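Cyclic nucleotide-gated potassium channel mll3241 (Mesorhizobium loti, PDB 4MUV) forms a homotetrameric, cAMP-activated potassium channel, of which this chain is the cytoplasmic cyclic nucleotide-binding domain, in engineered form with cyclic GMP bound. Local coordinates at residues Asp9-Val17 with Leu31-Thr42; Cys50-Phe60 with Ser90-Val98. The protein carries 3 engineered substitutions. One frame throughout, in Å; residues are numbered along the deposited sequence.

Interaction 1: residues Asp9-Val17 with Leu31-Thr42; sequences DFVRNWQLV and LVEIVRALRART. With NA (sodium ion), chain D.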
loop_
_atom_site.group_PDB
_atom_site.type_symbol
_atom_site.label_atom_id
_atom_site.label_comp_id
_atom_site.label_asym_id
_atom_site.label_seq_id
_atom_site.Cartn_x
_atom_site.Cartn_y
_atom_site.Cartn_z
ATOM N N ASP A 9 -6.538 8.128 -13.040
ATOM C CA ASP A 9 -6.036 7.059 -12.174
ATOM C C ASP A 9 -4.667 6.561 -12.588
ATOM O O ASP A 9 -3.960 5.990 -11.759
ATOM C CB ASP A 9 -7.013 5.883 -12.165
ATOM C CG ASP A 9 -8.214 6.107 -11.275
ATOM O OD1 ASP A 9 -8.251 7.098 -10.503
ATOM O OD2 ASP A 9 -9.133 5.243 -11.324
ATOM N N PHE A 10 -4.270 6.789 -13.845
ATOM C CA PHE A 10 -3.043 6.232 -14.428
ATOM C C PHE A 10 -1.946 7.237 -14.716
ATOM O O PHE A 10 -0.783 6.854 -14.753
ATOM C CB PHE A 10 -3.373 5.483 -15.723
ATOM C CG PHE A 10 -2.196 4.758 -16.315
ATOM C CD1 PHE A 10 -1.755 3.575 -15.771
ATOM C CD2 PHE A 10 -1.523 5.276 -17.411
ATOM C CE1 PHE A 10 -0.666 2.909 -16.322
ATOM C CE2 PHE A 10 -0.432 4.627 -17.953
ATOM C CZ PHE A 10 -0.009 3.438 -17.421
ATOM N N VAL A 11 -2.306 8.493 -14.965
ATOM C CA VAL A 11 -1.391 9.465 -15.574
ATOM C C VAL A 11 -0.032 9.650 -14.850
ATOM O O VAL A 11 0.972 9.968 -15.482
ATOM C CB VAL A 11 -2.116 10.850 -15.701
ATOM C CG1 VAL A 11 -2.436 11.478 -14.344
ATOM C CG2 VAL A 11 -1.323 11.819 -16.519
ATOM N N ARG A 12 -0.027 9.455 -13.535
ATOM C CA ARG A 12 1.148 9.621 -12.681
ATOM C C ARG A 12 1.825 8.288 -12.360
ATOM O O ARG A 12 2.928 8.257 -11.796
ATOM C CB ARG A 12 0.750 10.249 -11.316
ATOM C CG ARG A 12 -0.196 11.474 -11.363
ATOM C CD ARG A 12 -0.526 11.934 -9.930
ATOM N NE ARG A 12 0.715 12.219 -9.220
ATOM C CZ ARG A 12 0.889 12.322 -7.895
ATOM N NH1 ARG A 12 -0.107 12.103 -7.029
ATOM N NH2 ARG A 12 2.101 12.622 -7.429
ATOM N N ASN A 13 1.192 7.169 -12.679
ATOM C CA ASN A 13 1.579 5.920 -12.028
ATOM C C ASN A 13 2.972 5.445 -12.374
ATOM O O ASN A 13 3.719 5.042 -11.490
ATOM C CB ASN A 13 0.620 4.808 -12.378
ATOM C CG ASN A 13 -0.710 4.939 -11.733
ATOM O OD1 ASN A 13 -0.999 5.918 -11.076
ATOM N ND2 ASN A 13 -1.556 3.943 -11.941
ATOM N N TRP A 14 3.296 5.426 -13.667
ATOM C CA TRP A 14 4.591 4.914 -14.059
ATOM C C TRP A 14 5.718 5.767 -13.471
ATOM O O TRP A 14 6.715 5.231 -12.987
ATOM C CB TRP A 14 4.710 4.847 -15.576
ATOM C CG TRP A 14 5.948 4.105 -15.949
ATOM C CD1 TRP A 14 7.106 4.646 -16.368
ATOM C CD2 TRP A 14 6.162 2.693 -15.868
ATOM N NE1 TRP A 14 8.044 3.669 -16.566
ATOM C CE2 TRP A 14 7.482 2.458 -16.276
ATOM C CE3 TRP A 14 5.353 1.606 -15.508
ATOM C CZ2 TRP A 14 8.031 1.206 -16.318
ATOM C CZ3 TRP A 14 5.900 0.331 -15.565
ATOM C CH2 TRP A 14 7.240 0.150 -15.975
ATOM N N GLN A 15 5.567 7.092 -13.504
ATOM C CA GLN A 15 6.605 7.960 -12.950
ATOM C C GLN A 15 6.853 7.629 -11.484
ATOM O O GLN A 15 8.000 7.584 -11.017
ATOM C CB GLN A 15 6.250 9.437 -13.115
ATOM C CG GLN A 15 7.303 10.392 -12.517
ATOM C CD GLN A 15 7.007 10.788 -11.060
ATOM O OE1 GLN A 15 5.881 11.156 -10.721
ATOM N NE2 GLN A 15 8.023 10.740 -10.208
ATOM N N LEU A 16 5.760 7.394 -10.752
ATOM C CA LEU A 16 5.832 7.160 -9.320
ATOM C C LEU A 16 6.328 5.774 -8.956
ATOM O O LEU A 16 6.878 5.583 -7.866
ATOM C CB LEU A 16 4.457 7.368 -8.699
ATOM C CG LEU A 16 3.953 8.799 -8.668
ATOM C CD1 LEU A 16 2.487 8.857 -8.245
ATOM C CD2 LEU A 16 4.795 9.617 -7.694
ATOM N N VAL A 17 6.141 4.784 -9.824
ATOM C CA VAL A 17 6.468 3.428 -9.415
ATOM C C VAL A 17 7.968 3.203 -9.251
ATOM O O VAL A 17 8.385 2.280 -8.549
ATOM C CB VAL A 17 5.821 2.346 -10.335
ATOM C CG1 VAL A 17 6.605 2.116 -11.623
ATOM C CG2 VAL A 17 5.625 1.031 -9.564
ATOM N N LEU A 31 5.142 -6.124 -13.756
ATOM C CA LEU A 31 5.171 -4.739 -13.307
ATOM C C LEU A 31 4.184 -3.891 -14.109
ATOM O O LEU A 31 3.442 -3.102 -13.553
ATOM C CB LEU A 31 6.570 -4.165 -13.446
ATOM C CG LEU A 31 6.680 -2.690 -13.016
ATOM C CD1 LEU A 31 6.333 -2.493 -11.561
ATOM C CD2 LEU A 31 8.086 -2.198 -13.274
ATOM N N VAL A 32 4.173 -4.043 -15.426
ATOM C CA VAL A 32 3.260 -3.238 -16.218
ATOM C C VAL A 32 1.797 -3.559 -15.885
ATOM O O VAL A 32 0.976 -2.652 -15.737
ATOM C CB VAL A 32 3.571 -3.350 -17.714
ATOM C CG1 VAL A 32 2.495 -2.681 -18.551
ATOM C CG2 VAL A 32 4.937 -2.743 -18.023
ATOM N N GLU A 33 1.483 -4.842 -15.727
ATOM C CA GLU A 33 0.126 -5.239 -15.388
ATOM C C GLU A 33 -0.308 -4.565 -14.083
ATOM O O GLU A 33 -1.427 -4.022 -13.970
ATOM C CB GLU A 33 0.026 -6.769 -15.303
ATOM C CG GLU A 33 -1.377 -7.337 -15.378
ATOM C CD GLU A 33 -2.087 -7.437 -14.043
ATOM O OE1 GLU A 33 -1.444 -7.284 -12.976
ATOM O OE2 GLU A 33 -3.314 -7.689 -14.057
ATOM N N ILE A 34 0.563 -4.587 -13.080
ATOM C CA ILE A 34 0.239 -4.028 -11.783
ATOM C C ILE A 34 0.125 -2.511 -11.857
ATOM O O ILE A 34 -0.799 -1.933 -11.285
ATOM C CB ILE A 34 1.238 -4.506 -10.753
ATOM C CG1 ILE A 34 1.053 -6.016 -10.523
ATOM C CG2 ILE A 34 1.092 -3.723 -9.454
ATOM C CD1 ILE A 34 -0.309 -6.419 -9.850
ATOM N N VAL A 35 1.016 -1.863 -12.587
ATOM C CA VAL A 35 0.962 -0.410 -12.680
ATOM C C VAL A 35 -0.332 0.088 -13.328
ATOM O O VAL A 35 -0.884 1.099 -12.914
ATOM C CB VAL A 35 2.219 0.163 -13.326
ATOM C CG1 VAL A 35 2.097 1.682 -13.452
ATOM C CG2 VAL A 35 3.413 -0.149 -12.459
ATOM N N ARG A 36 -0.851 -0.647 -14.302
ATOM C CA ARG A 36 -2.128 -0.303 -14.902
ATOM C C ARG A 36 -3.280 -0.402 -13.898
ATOM O O ARG A 36 -4.292 0.286 -14.046
ATOM C CB ARG A 36 -2.428 -1.213 -16.092
ATOM C CG ARG A 36 -1.531 -1.047 -17.265
ATOM C CD ARG A 36 -2.102 -1.835 -18.450
ATOM N NE ARG A 36 -1.097 -2.147 -19.468
ATOM C CZ ARG A 36 -0.577 -1.257 -20.312
ATOM N NH1 ARG A 36 -0.974 0.009 -20.279
ATOM N NH2 ARG A 36 0.329 -1.637 -21.214
ATOM N N ALA A 37 -3.141 -1.275 -12.907
ATOM C CA ALA A 37 -4.190 -1.496 -11.928
ATOM C C ALA A 37 -4.099 -0.547 -10.754
ATOM O O ALA A 37 -5.089 -0.318 -10.052
ATOM C CB ALA A 37 -4.131 -2.916 -11.442
ATOM N N LEU A 38 -2.916 0.007 -10.508
ATOM C CA LEU A 38 -2.721 0.925 -9.403
ATOM C C LEU A 38 -3.479 2.206 -9.660
ATOM O O LEU A 38 -3.743 2.553 -10.807
ATOM C CB LEU A 38 -1.248 1.271 -9.222
ATOM C CG LEU A 38 -0.351 0.158 -8.709
ATOM C CD1 LEU A 38 1.115 0.545 -8.839
ATOM C CD2 LEU A 38 -0.681 -0.178 -7.283
ATOM N N ARG A 39 -3.801 2.925 -8.593
ATOM C CA ARG A 39 -4.412 4.235 -8.709
ATOM C C ARG A 39 -3.635 5.206 -7.836
ATOM O O ARG A 39 -3.530 5.016 -6.644
ATOM C CB ARG A 39 -5.891 4.174 -8.322
ATOM C CG ARG A 39 -6.725 3.207 -9.169
ATOM C CD ARG A 39 -8.161 3.134 -8.683
ATOM N NE ARG A 39 -8.920 2.099 -9.371
ATOM C CZ ARG A 39 -10.202 1.843 -9.115
ATOM N NH1 ARG A 39 -10.856 2.554 -8.194
ATOM N NH2 ARG A 39 -10.832 0.884 -9.780
ATOM N N ALA A 40 -3.082 6.267 -8.423
ATOM C CA ALA A 40 -2.333 7.228 -7.632
ATOM C C ALA A 40 -3.287 8.187 -6.935
ATOM O O ALA A 40 -4.246 8.671 -7.532
ATOM C CB ALA A 40 -1.320 7.983 -8.493
ATOM N N ARG A 41 -2.994 8.460 -5.670
ATOM C CA ARG A 41 -3.810 9.306 -4.819
ATOM C C ARG A 41 -2.924 10.185 -3.968
ATOM O O ARG A 41 -1.967 9.711 -3.406
ATOM C CB ARG A 41 -4.638 8.438 -3.860
ATOM C CG ARG A 41 -5.553 7.430 -4.549
ATOM C CD ARG A 41 -6.673 8.205 -5.193
ATOM N NE ARG A 41 -7.695 7.411 -5.896
ATOM C CZ ARG A 41 -7.784 7.256 -7.220
ATOM N NH1 ARG A 41 -6.867 7.753 -8.038
ATOM N NH2 ARG A 41 -8.834 6.603 -7.737
ATOM N N THR A 42 -3.282 11.453 -3.830
ATOM C CA THR A 42 -2.644 12.328 -2.870
ATOM C C THR A 42 -3.609 12.615 -1.725
ATOM O O THR A 42 -4.796 12.888 -1.939
ATOM C CB THR A 42 -2.156 13.616 -3.541
ATOM O OG1 THR A 42 -1.163 13.291 -4.517
ATOM C CG2 THR A 42 -1.530 14.569 -2.541
HETATM NA NA NA D . -11.242 5.378 -9.616
HETATM O O HOH W 1 -13.600 4.057 -10.353
#
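Val35 of helix 28-37 is a knob in a hole formed by Phe10, Asn13, Trp14 and Val17. Its two methyls divide the work. CG1 sits anti to the backbone N (chi1 178°), which sets it 3.6 Å from CB of Asn13 and near the edge of the Trp14 ring. CG2 goes to Val17, with 3.8 Å between Val35 CG2 and Val17 CG2. One turn earlier, Leu31 crosses Trp14 at about a right angle, and Leu31 CD2 lies 3.7 Å from Trp14 CH2. Phe10 puts the edge of its ring near the carbonyl O of Val35. On the strand side, the methyl of Ala40 meets Leu16 CD1. The N-terminal helices thus pack against a helix and the first strand of the beta-roll, the core of cyclic nucleotide-binding domains. The axes of helices 13-17 and 31-37 run at 120° to each other.

Asn13 closes over the end of helix 28-37 and the link to the strand. Its ND2 donates to Leu38 O at 2.8 Å from above that carbonyl plane, and to Val35 O at 3.1 Å, nearly along the C=O axis. These bonds fix the turn of the amide. Farther out, Arg41 grips Asp9 end-on. Both Arg41 NH1 and Arg41 NH2 stand 2.9 Å from Asp9 OD1, reaching it from one face of the carboxylate. Arg41 NH1 also donates to Ala40 O, which helps hold the guanidinium in place. The other oxygen, Asp9 OD2, binds a sodium ion at 2.7 Å. A leucine in place of Arg41 would probably leave Asp9 OD1 without its cationic mate and remove one tie between the N-terminal helix and the strand. Arg39 runs alongside Asp9, its guanidinium plane 13° from that of the carboxylate.

Interaction 2: residues Cys50-Phe60 with Ser90-Val98; sequences CRIGEPGDRMF and SGEPRSATV. With PCG (cyclic guanosine monophosphate), chain C.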
loop_
_atom_site.group_PDB
_atom_site.type_symbol
_atom_site.label_atom_id
_atom_site.label_comp_id
_atom_site.label_asym_id
_atom_site.label_seq_id
_atom_site.Cartn_x
_atom_site.Cartn_y
_atom_site.Cartn_z
ATOM N N CYS A 50 -6.660 4.763 6.551
ATOM C CA CYS A 50 -7.474 3.655 6.981
ATOM C C CYS A 50 -7.585 3.689 8.483
ATOM O O CYS A 50 -6.788 4.280 9.189
ATOM C CB CYS A 50 -6.928 2.339 6.474
ATOM S SG CYS A 50 -5.289 2.014 7.070
ATOM N N ARG A 51 -8.698 3.144 8.946
ATOM C CA ARG A 51 -9.089 3.244 10.339
ATOM C C ARG A 51 -9.163 1.871 10.991
ATOM O O ARG A 51 -9.742 0.949 10.446
ATOM C CB ARG A 51 -10.429 3.943 10.468
ATOM C CG ARG A 51 -10.691 4.312 11.916
ATOM C CD ARG A 51 -11.894 5.138 12.080
ATOM N NE ARG A 51 -11.848 6.431 11.403
ATOM C CZ ARG A 51 -11.254 7.530 11.868
ATOM N NH1 ARG A 51 -10.555 7.523 13.001
ATOM N NH2 ARG A 51 -11.343 8.649 11.164
ATOM N N ILE A 52 -8.581 1.771 12.170
ATOM C CA ILE A 52 -8.626 0.540 12.946
ATOM C C ILE A 52 -10.050 0.009 13.025
ATOM O O ILE A 52 -10.992 0.756 13.261
ATOM C CB ILE A 52 -8.017 0.741 14.367
ATOM C CG1 ILE A 52 -7.834 -0.605 15.068
ATOM C CG2 ILE A 52 -8.817 1.753 15.231
ATOM C CD1 ILE A 52 -7.060 -0.490 16.348
ATOM N N GLY A 53 -10.187 -1.288 12.800
ATOM C CA GLY A 53 -11.456 -1.971 12.905
ATOM C C GLY A 53 -12.316 -1.999 11.667
ATOM O O GLY A 53 -13.326 -2.704 11.648
ATOM N N GLU A 54 -11.972 -1.215 10.648
ATOM C CA GLU A 54 -12.776 -1.158 9.427
ATOM C C GLU A 54 -12.323 -2.246 8.466
ATOM O O GLU A 54 -11.187 -2.723 8.526
ATOM C CB GLU A 54 -12.692 0.234 8.770
ATOM C CG GLU A 54 -13.246 1.320 9.694
ATOM C CD GLU A 54 -13.539 2.675 9.036
ATOM O OE1 GLU A 54 -13.049 2.935 7.911
ATOM O OE2 GLU A 54 -14.256 3.492 9.680
ATOM N N PRO A 55 -13.206 -2.655 7.548
ATOM C CA PRO A 55 -12.792 -3.637 6.547
ATOM C C PRO A 55 -11.743 -3.016 5.630
ATOM O O PRO A 55 -11.779 -1.802 5.381
ATOM C CB PRO A 55 -14.080 -3.928 5.772
ATOM C CG PRO A 55 -15.174 -3.465 6.644
ATOM C CD PRO A 55 -14.632 -2.328 7.440
ATOM N N GLY A 56 -10.822 -3.843 5.144
ATOM C CA GLY A 56 -9.786 -3.409 4.225
ATOM C C GLY A 56 -9.961 -4.080 2.881
ATOM O O GLY A 56 -10.105 -5.288 2.805
ATOM N N ASP A 57 -9.951 -3.287 1.820
ATOM C CA ASP A 57 -10.135 -3.785 0.462
ATOM C C ASP A 57 -9.042 -3.306 -0.471
ATOM O O ASP A 57 -9.158 -3.475 -1.676
ATOM C CB ASP A 57 -11.500 -3.335 -0.078
ATOM C CG ASP A 57 -11.602 -1.827 -0.196
ATOM O OD1 ASP A 57 -10.686 -1.134 0.309
ATOM O OD2 ASP A 57 -12.629 -1.324 -0.736
ATOM N N ARG A 58 -7.987 -2.727 0.078
ATOM C CA ARG A 58 -6.867 -2.272 -0.730
ATOM C C ARG A 58 -5.648 -2.069 0.147
ATOM O O ARG A 58 -5.735 -2.076 1.373
ATOM C CB ARG A 58 -7.233 -0.964 -1.402
ATOM C CG ARG A 58 -7.418 0.166 -0.414
ATOM C CD ARG A 58 -8.265 1.285 -0.963
ATOM N NE ARG A 58 -9.635 0.852 -1.144
ATOM C CZ ARG A 58 -10.553 1.521 -1.828
ATOM N NH1 ARG A 58 -10.257 2.678 -2.407
ATOM N NH2 ARG A 58 -11.773 1.027 -1.929
ATOM N N MET A 59 -4.493 -1.904 -0.485
ATOM C CA MET A 59 -3.291 -1.491 0.240
ATOM C C MET A 59 -2.629 -0.362 -0.531
ATOM O O MET A 59 -3.095 0.024 -1.612
ATOM C CB MET A 59 -2.325 -2.646 0.501
ATOM C CG MET A 59 -1.695 -3.200 -0.749
ATOM S SD MET A 59 -0.287 -4.281 -0.434
ATOM C CE MET A 59 0.886 -3.097 0.215
ATOM N N PHE A 60 -1.567 0.187 0.047
ATOM C CA PHE A 60 -1.011 1.451 -0.408
ATOM C C PHE A 60 0.511 1.404 -0.375
ATOM O O PHE A 60 1.113 0.909 0.592
ATOM C CB PHE A 60 -1.454 2.583 0.495
ATOM C CG PHE A 60 -2.944 2.718 0.623
ATOM C CD1 PHE A 60 -3.649 3.522 -0.254
ATOM C CD2 PHE A 60 -3.622 2.082 1.638
ATOM C CE1 PHE A 60 -5.016 3.671 -0.143
ATOM C CE2 PHE A 60 -5.001 2.222 1.762
ATOM C CZ PHE A 60 -5.694 3.019 0.868
ATOM N N SER A 90 -4.962 -11.458 6.020
ATOM C CA SER A 90 -5.683 -12.164 7.080
ATOM C C SER A 90 -7.213 -12.175 6.883
ATOM O O SER A 90 -7.895 -13.019 7.447
ATOM C CB SER A 90 -5.334 -11.554 8.442
ATOM O OG SER A 90 -5.897 -10.272 8.553
ATOM N N GLY A 91 -7.740 -11.262 6.068
ATOM C CA GLY A 91 -9.180 -11.051 5.942
ATOM C C GLY A 91 -9.795 -10.334 7.128
ATOM O O GLY A 91 -11.005 -10.121 7.210
ATOM N N GLU A 92 -8.935 -9.924 8.042
ATOM C CA GLU A 92 -9.363 -9.293 9.270
ATOM C C GLU A 92 -9.473 -7.795 9.072
ATOM O O GLU A 92 -8.967 -7.243 8.096
ATOM C CB GLU A 92 -8.393 -9.604 10.415
ATOM C CG GLU A 92 -8.282 -11.091 10.753
ATOM C CD GLU A 92 -9.561 -11.685 11.336
ATOM O OE1 GLU A 92 -10.398 -10.930 11.881
ATOM O OE2 GLU A 92 -9.729 -12.920 11.254
ATOM N N PRO A 93 -10.129 -7.134 10.010
ATOM C CA PRO A 93 -10.230 -5.683 9.910
ATOM C C PRO A 93 -8.872 -5.008 10.018
ATOM O O PRO A 93 -7.902 -5.596 10.489
ATOM C CB PRO A 93 -11.122 -5.327 11.102
ATOM C CG PRO A 93 -11.924 -6.583 11.338
ATOM C CD PRO A 93 -10.957 -7.676 11.104
ATOM N N ARG A 94 -8.817 -3.758 9.608
ATOM C CA ARG A 94 -7.615 -2.970 9.778
ATOM C C ARG A 94 -7.144 -3.045 11.222
ATOM O O ARG A 94 -7.944 -2.957 12.168
ATOM C CB ARG A 94 -7.868 -1.506 9.444
ATOM C CG ARG A 94 -8.260 -1.169 8.021
ATOM C CD ARG A 94 -7.201 -1.584 7.036
ATOM N NE ARG A 94 -7.531 -1.110 5.703
ATOM C CZ ARG A 94 -6.911 -1.491 4.601
ATOM N NH1 ARG A 94 -5.934 -2.380 4.651
ATOM N NH2 ARG A 94 -7.276 -0.969 3.428
ATOM N N SER A 95 -5.839 -3.163 11.399
ATOM C CA SER A 95 -5.250 -3.350 12.714
ATOM C C SER A 95 -4.684 -2.081 13.331
ATOM O O SER A 95 -4.253 -2.110 14.482
ATOM C CB SER A 95 -4.153 -4.423 12.682
ATOM O OG SER A 95 -3.032 -3.990 11.915
ATOM N N ALA A 96 -4.700 -0.985 12.576
ATOM C CA ALA A 96 -4.195 0.292 13.060
ATOM C C ALA A 96 -4.745 1.376 12.150
ATOM O O ALA A 96 -5.037 1.132 10.986
ATOM C CB ALA A 96 -2.675 0.309 13.037
ATOM N N THR A 97 -4.848 2.580 12.706
ATOM C CA THR A 97 -5.204 3.762 11.943
ATOM C C THR A 97 -3.936 4.387 11.350
ATOM O O THR A 97 -2.954 4.634 12.062
ATOM C CB THR A 97 -5.958 4.748 12.825
ATOM O OG1 THR A 97 -7.169 4.105 13.246
ATOM C CG2 THR A 97 -6.284 6.051 12.073
ATOM N N VAL A 98 -3.973 4.611 10.050
ATOM C CA VAL A 98 -2.881 5.231 9.322
ATOM C C VAL A 98 -3.418 6.528 8.743
ATOM O O VAL A 98 -4.465 6.543 8.115
ATOM C CB VAL A 98 -2.367 4.304 8.194
ATOM C CG1 VAL A 98 -1.194 4.947 7.458
ATOM C CG2 VAL A 98 -2.010 2.937 8.739
HETATM P PA PCG C . -3.747 -3.108 8.037
HETATM O O1A PCG C . -4.490 -3.608 6.815
HETATM O O2A PCG C . -4.020 -3.814 9.317
HETATM O "O5'" PCG C . -4.065 -1.607 8.218
HETATM C "C5'" PCG C . -3.275 -0.838 9.006
HETATM C "C4'" PCG C . -1.822 -0.993 8.521
HETATM O "O4'" PCG C . -0.762 -0.219 9.196
HETATM C "C3'" PCG C . -1.441 -2.312 8.617
HETATM O "O3'" PCG C . -2.193 -3.181 7.713
HETATM C "C2'" PCG C . 0.108 -2.219 8.303
HETATM O "O2'" PCG C . 0.308 -2.366 6.897
HETATM C "C1'" PCG C . 0.487 -0.941 8.749
HETATM N N9 PCG C . 1.437 -0.883 9.820
HETATM C C8 PCG C . 2.704 -0.352 9.780
HETATM N N7 PCG C . 3.361 -0.562 10.923
HETATM C C5 PCG C . 2.480 -1.249 11.723
HETATM C C6 PCG C . 2.610 -1.758 13.060
HETATM O O6 PCG C . 3.624 -1.649 13.792
HETATM N N1 PCG C . 1.493 -2.405 13.531
HETATM C C2 PCG C . 0.342 -2.614 12.786
HETATM N N2 PCG C . -0.684 -3.281 13.344
HETATM N N3 PCG C . 0.180 -2.143 11.508
HETATM C C4 PCG C . 1.315 -1.460 11.024
HETATM O O HOH W 2 -8.644 5.685 14.862
HETATM O O HOH W 3 -10.012 0.360 5.401
HETATM O O HOH W 4 -10.740 -6.585 6.134
#
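The phosphate-binding loop of the cyclic nucleotide pocket, which carries Arg94 and Ser95, is held here against the turn that follows strand 48-50. Cys50 and Val98 form an antiparallel hydrogen-bonded pair. Beyond it, Ile52 N donates almost straight (179°) to Thr97 OG1 at 2.9 Å. A type II turn from Arg51 to Glu54 comes next. Gly53 N donates to Arg94 O, and Glu54 O accepts from Arg94 N at 2.8 Å, so the turn grips the arginine backbone on both sides.

The Arg94 chain bends at chi2 (-60°) and carries its guanidinium under Gly56, whose CA lies 3.4 Å above the centre of the plane. The guanidinium lies so close that there is no room for a CB on Gly56. Arg94 NH2 donates to Arg58 O at 2.8 Å, in the guanidinium plane, while Arg94 NH1 reaches O1A of the cyclic GMP phosphate at 2.9 Å. Water links Arg94 NE to Pro55 O. Ser95 holds the other phosphate oxygen: its N and OG both donate to O2A. Ser95 OG also accepts from the guanine N2 at 2.8 Å. An arginine meeting the cyclic phosphate from such a loop is the hallmark of the phosphate-binding cassette.

In the fold
From the N terminus, the chain passes through helices 2-10 and 13-17 and comes back along helix 28-37. Interaction 1 closes this first loop, of 13 residues between its segments, as the chain enters strand 39-43. Interaction 2 opens only afterwards, at the end of strand 48-50. It closes a longer loop of 29 residues, which holds strands and most of helix 85-90. The two loops are in series and neither nest nor cross. Their centres are 21 Å apart, on opposite sides of the chain's centre. Both reach the sheet that contains strands 39-43 and 58-64. Interaction 1 ties the N-terminal helices to helix 28-37 and to its outer strand; interaction 2 ties strand 58-64 to the nucleotide pocket and the other sheet.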